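Local coordinates for elongation factor 1-beta (Pyrococcus horikoshii, PDB 2YY3), which probably promotes exchange of GDP for GTP on elongation factor 1-alpha, regenerating the form that carries aminoacyl-tRNA to the ribosome, at residues I10-T15 with V51-Y56; G37-E42 with Y56-D61. All coordinates share one frame; numbering follows the deposited sequence.

Interaction 1: residues I10-T15 with V51-Y56; sequences IRVMPT and VALKFY
Val12 packs its two methyl groups against different residues of the neighbouring strand: CG2 rests 3.6 Å from CB of Leu53, while CG1 comes to 3.8 Å from CD2 of Phe55. The fork is turned somewhat off a staggered position (chi1 -30°), CG1 being directed at the ring and CG2 at the leucine. CG1 meets the phenyl group obliquely, and the carbonyl oxygen of Ile10 lies near the ring plane at its edge. Helix 67-76 adds Phe74, edge-to-face on Phe55 and touching both Ile10 and Val12; Leu28 of helix 21-31 also reaches Phe55.

The backbones beneath are paired antiparallel. Ile10 with Phe55 and Val12 with Leu53 are hydrogen-bonded pairs, sealed by four N-H to O bonds that include Phe55 N to Ile10 O at 2.9 Å and 175°. These are the two inner strands of a four-stranded sheet of order 2-3-1-4, with both helices on one side: the ferredoxin-like alpha/beta sandwich.

Arg11 and Lys54, a non-hydrogen-bonded pair, occupy the face turned from the helices, and their CG atoms lie 4.2 Å apart. A bend at chi3 (93°) brings the Arg11 guanidinium beside Ala52, with NH1 3.8 Å from Ala52 CB, and toward a salt bridge with Glu44 on strand 37-45. CG of Met13, a selenomethionine, lies 3.9 Å above the guanidinium plane, toward its rim, while its SE also meets the Ala52 methyl group. At the strand end, the Pro14 ring sets CD 3.3 Å from O of Val51.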
loop_
_atom_site.group_PDB
_atom_site.type_symbol
_atom_site.label_atom_id
_atom_site.label_comp_id
_atom_site.label_asym_id
_atom_site.label_seq_id
_atom_site.Cartn_x
_atom_site.Cartn_y
_atom_site.Cartn_z
ATOM N N ILE A 10 0.717 -4.229 1.274
ATOM C CA ILE A 10 0.498 -3.340 2.404
ATOM C C ILE A 10 -0.989 -3.096 2.618
ATOM O O ILE A 10 -1.722 -2.754 1.686
ATOM C CB ILE A 10 1.200 -1.971 2.196
ATOM C CG1 ILE A 10 2.703 -2.161 1.986
ATOM C CG2 ILE A 10 0.997 -1.099 3.402
ATOM C CD1 ILE A 10 3.109 -2.234 0.547
ATOM N N ARG A 11 -1.432 -3.274 3.854
ATOM C CA ARG A 11 -2.826 -3.067 4.177
ATOM C C ARG A 11 -2.984 -1.718 4.830
ATOM O O ARG A 11 -2.342 -1.448 5.832
ATOM C CB ARG A 11 -3.307 -4.142 5.141
ATOM C CG ARG A 11 -4.817 -4.180 5.289
ATOM C CD ARG A 11 -5.274 -5.383 6.103
ATOM N NE ARG A 11 -5.401 -5.041 7.509
ATOM C CZ ARG A 11 -6.550 -5.051 8.178
ATOM N NH1 ARG A 11 -7.680 -5.393 7.567
ATOM N NH2 ARG A 11 -6.568 -4.701 9.455
ATOM N N VAL A 12 -3.824 -0.858 4.271
ATOM C CA VAL A 12 -4.030 0.443 4.893
ATOM C C VAL A 12 -5.459 0.519 5.409
ATOM O O VAL A 12 -6.405 0.186 4.701
ATOM C CB VAL A 12 -3.748 1.637 3.906
ATOM C CG1 VAL A 12 -2.690 1.236 2.871
ATOM C CG2 VAL A 12 -5.035 2.098 3.231
HETATM N N MSE A 13 -5.601 0.925 6.667
HETATM C CA MSE A 13 -6.902 1.071 7.312
HETATM C C MSE A 13 -7.244 2.554 7.412
HETATM O O MSE A 13 -6.486 3.318 8.005
HETATM C CB MSE A 13 -6.857 0.475 8.720
HETATM C CG MSE A 13 -7.459 -0.924 8.841
HETATM SE SE MSE A 13 -9.367 -0.975 8.406
HETATM C CE MSE A 13 -10.056 -0.127 10.003
ATOM N N PRO A 14 -8.374 2.990 6.817
ATOM C CA PRO A 14 -8.749 4.410 6.892
ATOM C C PRO A 14 -9.141 4.811 8.320
ATOM O O PRO A 14 -9.515 3.961 9.136
ATOM C CB PRO A 14 -9.923 4.509 5.920
ATOM C CG PRO A 14 -9.631 3.449 4.926
ATOM C CD PRO A 14 -9.209 2.302 5.818
ATOM N N THR A 15 -9.055 6.105 8.620
ATOM C CA THR A 15 -9.389 6.602 9.957
ATOM C C THR A 15 -10.822 6.323 10.384
ATOM O O THR A 15 -11.078 6.032 11.542
ATOM C CB THR A 15 -9.123 8.106 10.059
ATOM O OG1 THR A 15 -9.606 8.757 8.880
ATOM C CG2 THR A 15 -7.632 8.361 10.210
ATOM N N VAL A 51 -13.517 0.128 5.168
ATOM C CA VAL A 51 -13.016 -0.704 4.102
ATOM C C VAL A 51 -11.506 -0.537 3.995
ATOM O O VAL A 51 -10.990 0.544 3.701
ATOM C CB VAL A 51 -13.737 -0.424 2.745
ATOM C CG1 VAL A 51 -14.232 0.988 2.694
ATOM C CG2 VAL A 51 -12.818 -0.724 1.595
ATOM N N ALA A 52 -10.811 -1.634 4.292
ATOM C CA ALA A 52 -9.364 -1.698 4.244
ATOM C C ALA A 52 -8.932 -1.705 2.788
ATOM O O ALA A 52 -9.668 -2.160 1.918
ATOM C CB ALA A 52 -8.889 -2.954 4.927
ATOM N N LEU A 53 -7.741 -1.185 2.529
ATOM C CA LEU A 53 -7.209 -1.148 1.175
ATOM C C LEU A 53 -5.929 -1.966 1.158
ATOM O O LEU A 53 -5.110 -1.858 2.071
ATOM C CB LEU A 53 -6.927 0.300 0.752
ATOM C CG LEU A 53 -8.162 1.212 0.679
ATOM C CD1 LEU A 53 -7.747 2.620 0.333
ATOM C CD2 LEU A 53 -9.141 0.678 -0.369
ATOM N N LYS A 54 -5.773 -2.798 0.131
ATOM C CA LYS A 54 -4.600 -3.634 -0.005
ATOM C C LYS A 54 -3.818 -3.304 -1.257
ATOM O O LYS A 54 -4.328 -3.406 -2.368
ATOM C CB LYS A 54 -5.011 -5.095 -0.005
ATOM C CG LYS A 54 -5.461 -5.540 1.374
ATOM C CD LYS A 54 -6.025 -6.935 1.382
ATOM C CE LYS A 54 -4.994 -7.956 0.957
ATOM N NZ LYS A 54 -5.587 -9.320 1.082
ATOM N N PHE A 55 -2.570 -2.895 -1.061
ATOM C CA PHE A 55 -1.685 -2.537 -2.165
ATOM C C PHE A 55 -0.625 -3.601 -2.384
ATOM O O PHE A 55 0.043 -4.022 -1.433
ATOM C CB PHE A 55 -1.014 -1.190 -1.868
ATOM C CG PHE A 55 -1.954 -0.021 -1.954
ATOM C CD1 PHE A 55 -2.114 0.672 -3.151
ATOM C CD2 PHE A 55 -2.738 0.339 -0.860
ATOM C CE1 PHE A 55 -3.049 1.712 -3.250
ATOM C CE2 PHE A 55 -3.663 1.364 -0.952
ATOM C CZ PHE A 55 -3.823 2.054 -2.150
ATOM N N TYR A 56 -0.490 -4.057 -3.623
ATOM C CA TYR A 56 0.522 -5.051 -3.943
ATOM C C TYR A 56 1.618 -4.255 -4.606
ATOM O O TYR A 56 1.564 -3.987 -5.800
ATOM C CB TYR A 56 -0.025 -6.118 -4.902
ATOM C CG TYR A 56 -1.108 -6.968 -4.283
ATOM C CD1 TYR A 56 -2.315 -6.398 -3.867
ATOM C CD2 TYR A 56 -0.916 -8.333 -4.070
ATOM C CE1 TYR A 56 -3.295 -7.161 -3.257
ATOM C CE2 TYR A 56 -1.892 -9.109 -3.456
ATOM C CZ TYR A 56 -3.077 -8.515 -3.053
ATOM O OH TYR A 56 -4.058 -9.268 -2.444
#

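Interaction 2: residues G37-E42 with Y56-D61; sequences GLAKVE and YVLGRD
Lys40 runs its extended chain over one face of the Tyr56 ring, CD standing 3.7 Å from the centroid and 17° off the normal in a CH-pi contact. At the ring's edge, near its plane, OE1 of Glu42 takes a weak hydrogen bond from Tyr56 OH at 3.3 Å, the carboxylate turned 79° from the ring. The other carboxylate oxygen, Glu42 OE2, forms a long ion pair with Lys40 NZ at 3.8 Å, which links the residue over the ring face to the one at its edge. Lys40 and Tyr56 point the same way side by side; with CG anti to the backbone N (chi1 168°) and no bend beyond, the lysine chain can follow the ring along its length. With an alanine here in place of Tyr56, the Lys40 methylenes are likely to lose the surface they lie on, and Glu42 OE1 its weak hydroxyl partner.

Farther along, CD1 of Leu58 lies 3.9 Å from the Ala39 methyl group. The backbones show a classic beta bulge: Ala39 N bonds to Tyr56 O at 3.0 Å and Tyr56 N to Lys40 O, two residues facing one. Beyond it, Gly37 and Leu58 exchange a pair of hydrogen bonds.

Strand 37-45 forms one edge of the sheet within the chain and makes a hairpin with strand 51-59. Toward the helices, Leu38 and Val41 touch Lys29 and Glu25 of helix 21-31.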
loop_
_atom_site.group_PDB
_atom_site.type_symbol
_atom_site.label_atom_id
_atom_site.label_comp_id
_atom_site.label_asym_id
_atom_site.label_seq_id
_atom_site.Cartn_x
_atom_site.Cartn_y
_atom_site.Cartn_z
ATOM N N GLY A 37 6.738 -0.406 -8.055
ATOM C CA GLY A 37 5.718 -0.572 -9.069
ATOM C C GLY A 37 4.417 -0.982 -8.406
ATOM O O GLY A 37 4.393 -1.452 -7.260
ATOM N N LEU A 38 3.325 -0.801 -9.129
ATOM C CA LEU A 38 2.017 -1.151 -8.616
ATOM C C LEU A 38 1.510 -2.356 -9.404
ATOM O O LEU A 38 1.615 -2.401 -10.633
ATOM C CB LEU A 38 1.068 0.028 -8.780
ATOM C CG LEU A 38 -0.378 -0.256 -8.406
ATOM C CD1 LEU A 38 -0.472 -0.394 -6.887
ATOM C CD2 LEU A 38 -1.274 0.863 -8.944
ATOM N N ALA A 39 0.970 -3.338 -8.692
ATOM C CA ALA A 39 0.468 -4.535 -9.349
ATOM C C ALA A 39 -1.042 -4.696 -9.181
ATOM O O ALA A 39 -1.729 -5.205 -10.073
ATOM C CB ALA A 39 1.186 -5.780 -8.792
ATOM N N LYS A 40 -1.556 -4.242 -8.045
ATOM C CA LYS A 40 -2.958 -4.441 -7.765
ATOM C C LYS A 40 -3.416 -3.664 -6.549
ATOM O O LYS A 40 -2.653 -3.462 -5.617
ATOM C CB LYS A 40 -3.167 -5.944 -7.545
ATOM C CG LYS A 40 -4.476 -6.383 -6.968
ATOM C CD LYS A 40 -4.335 -7.852 -6.557
ATOM C CE LYS A 40 -5.638 -8.474 -6.092
ATOM N NZ LYS A 40 -5.483 -9.944 -5.862
ATOM N N VAL A 41 -4.662 -3.209 -6.584
ATOM C CA VAL A 41 -5.250 -2.499 -5.464
ATOM C C VAL A 41 -6.556 -3.221 -5.170
ATOM O O VAL A 41 -7.415 -3.380 -6.034
ATOM C CB VAL A 41 -5.544 -1.025 -5.783
ATOM C CG1 VAL A 41 -6.251 -0.385 -4.604
ATOM C CG2 VAL A 41 -4.260 -0.292 -6.066
ATOM N N GLU A 42 -6.705 -3.649 -3.934
ATOM C CA GLU A 42 -7.880 -4.400 -3.542
ATOM C C GLU A 42 -8.578 -3.743 -2.359
ATOM O O GLU A 42 -7.927 -3.123 -1.507
ATOM C CB GLU A 42 -7.421 -5.807 -3.174
ATOM C CG GLU A 42 -8.484 -6.833 -2.990
ATOM C CD GLU A 42 -7.880 -8.182 -2.662
ATOM O OE1 GLU A 42 -7.085 -8.258 -1.694
ATOM O OE2 GLU A 42 -8.193 -9.161 -3.377
ATOM N N TYR A 56 -0.490 -4.057 -3.623
ATOM C CA TYR A 56 0.522 -5.051 -3.943
ATOM C C TYR A 56 1.618 -4.255 -4.606
ATOM O O TYR A 56 1.564 -3.987 -5.800
ATOM C CB TYR A 56 -0.025 -6.118 -4.902
ATOM C CG TYR A 56 -1.108 -6.968 -4.283
ATOM C CD1 TYR A 56 -2.315 -6.398 -3.867
ATOM C CD2 TYR A 56 -0.916 -8.333 -4.070
ATOM C CE1 TYR A 56 -3.295 -7.161 -3.257
ATOM C CE2 TYR A 56 -1.892 -9.109 -3.456
ATOM C CZ TYR A 56 -3.077 -8.515 -3.053
ATOM O OH TYR A 56 -4.058 -9.268 -2.444
ATOM N N VAL A 57 2.602 -3.860 -3.808
ATOM C CA VAL A 57 3.707 -3.052 -4.289
ATOM C C VAL A 57 4.872 -3.905 -4.789
ATOM O O VAL A 57 5.287 -4.857 -4.124
ATOM C CB VAL A 57 4.193 -2.115 -3.172
ATOM C CG1 VAL A 57 5.269 -1.190 -3.700
ATOM C CG2 VAL A 57 3.007 -1.324 -2.614
ATOM N N LEU A 58 5.391 -3.548 -5.963
ATOM C CA LEU A 58 6.493 -4.265 -6.599
ATOM C C LEU A 58 7.848 -3.639 -6.275
ATOM O O LEU A 58 7.981 -2.418 -6.213
ATOM C CB LEU A 58 6.285 -4.280 -8.116
ATOM C CG LEU A 58 5.001 -4.955 -8.622
ATOM C CD1 LEU A 58 4.651 -4.457 -10.014
ATOM C CD2 LEU A 58 5.197 -6.468 -8.625
ATOM N N GLY A 59 8.853 -4.482 -6.073
ATOM C CA GLY A 59 10.189 -4.003 -5.760
ATOM C C GLY A 59 11.243 -5.067 -6.015
ATOM O O GLY A 59 10.983 -6.049 -6.718
ATOM N N ARG A 60 12.430 -4.885 -5.448
ATOM C CA ARG A 60 13.508 -5.853 -5.648
ATOM C C ARG A 60 14.172 -6.199 -4.343
ATOM O O ARG A 60 14.099 -5.445 -3.378
ATOM C CB ARG A 60 14.564 -5.316 -6.615
ATOM C CG ARG A 60 14.061 -5.087 -8.027
ATOM C CD ARG A 60 15.169 -4.582 -8.928
ATOM N NE ARG A 60 16.251 -5.557 -9.073
ATOM C CZ ARG A 60 16.109 -6.761 -9.622
ATOM N NH1 ARG A 60 14.925 -7.148 -10.081
ATOM N NH2 ARG A 60 17.150 -7.577 -9.714
ATOM N N ASP A 61 14.826 -7.352 -4.322
ATOM C CA ASP A 61 15.501 -7.817 -3.128
ATOM C C ASP A 61 16.944 -7.330 -3.159
ATOM O O ASP A 61 17.870 -8.119 -3.289
ATOM C CB ASP A 61 15.442 -9.340 -3.077
ATOM C CG ASP A 61 15.828 -9.895 -1.727
ATOM O OD1 ASP A 61 15.604 -9.208 -0.715
ATOM O OD2 ASP A 61 16.334 -11.035 -1.673
#

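Strand 51-59 serves both contacts, pairing with central strand 6-14 in interaction 1 and with edge strand 37-45 in interaction 2, and Tyr56 belongs to both ranges. Interaction 1 is the buried one: its regular ladder carries valine, leucine and phenylalanine into the layer beneath the helices. Interaction 2 lies at the surface, where a bulge interrupts the pairing and an aromatic ring, a lysine chain and a carboxylate meet through weaker forces. They adjoin on both faces of the sheet: Phe55 packs on Val41 and Ile10 on Val57 on the helix side, while Lys54 and Glu42 form a weak ion pair on the other.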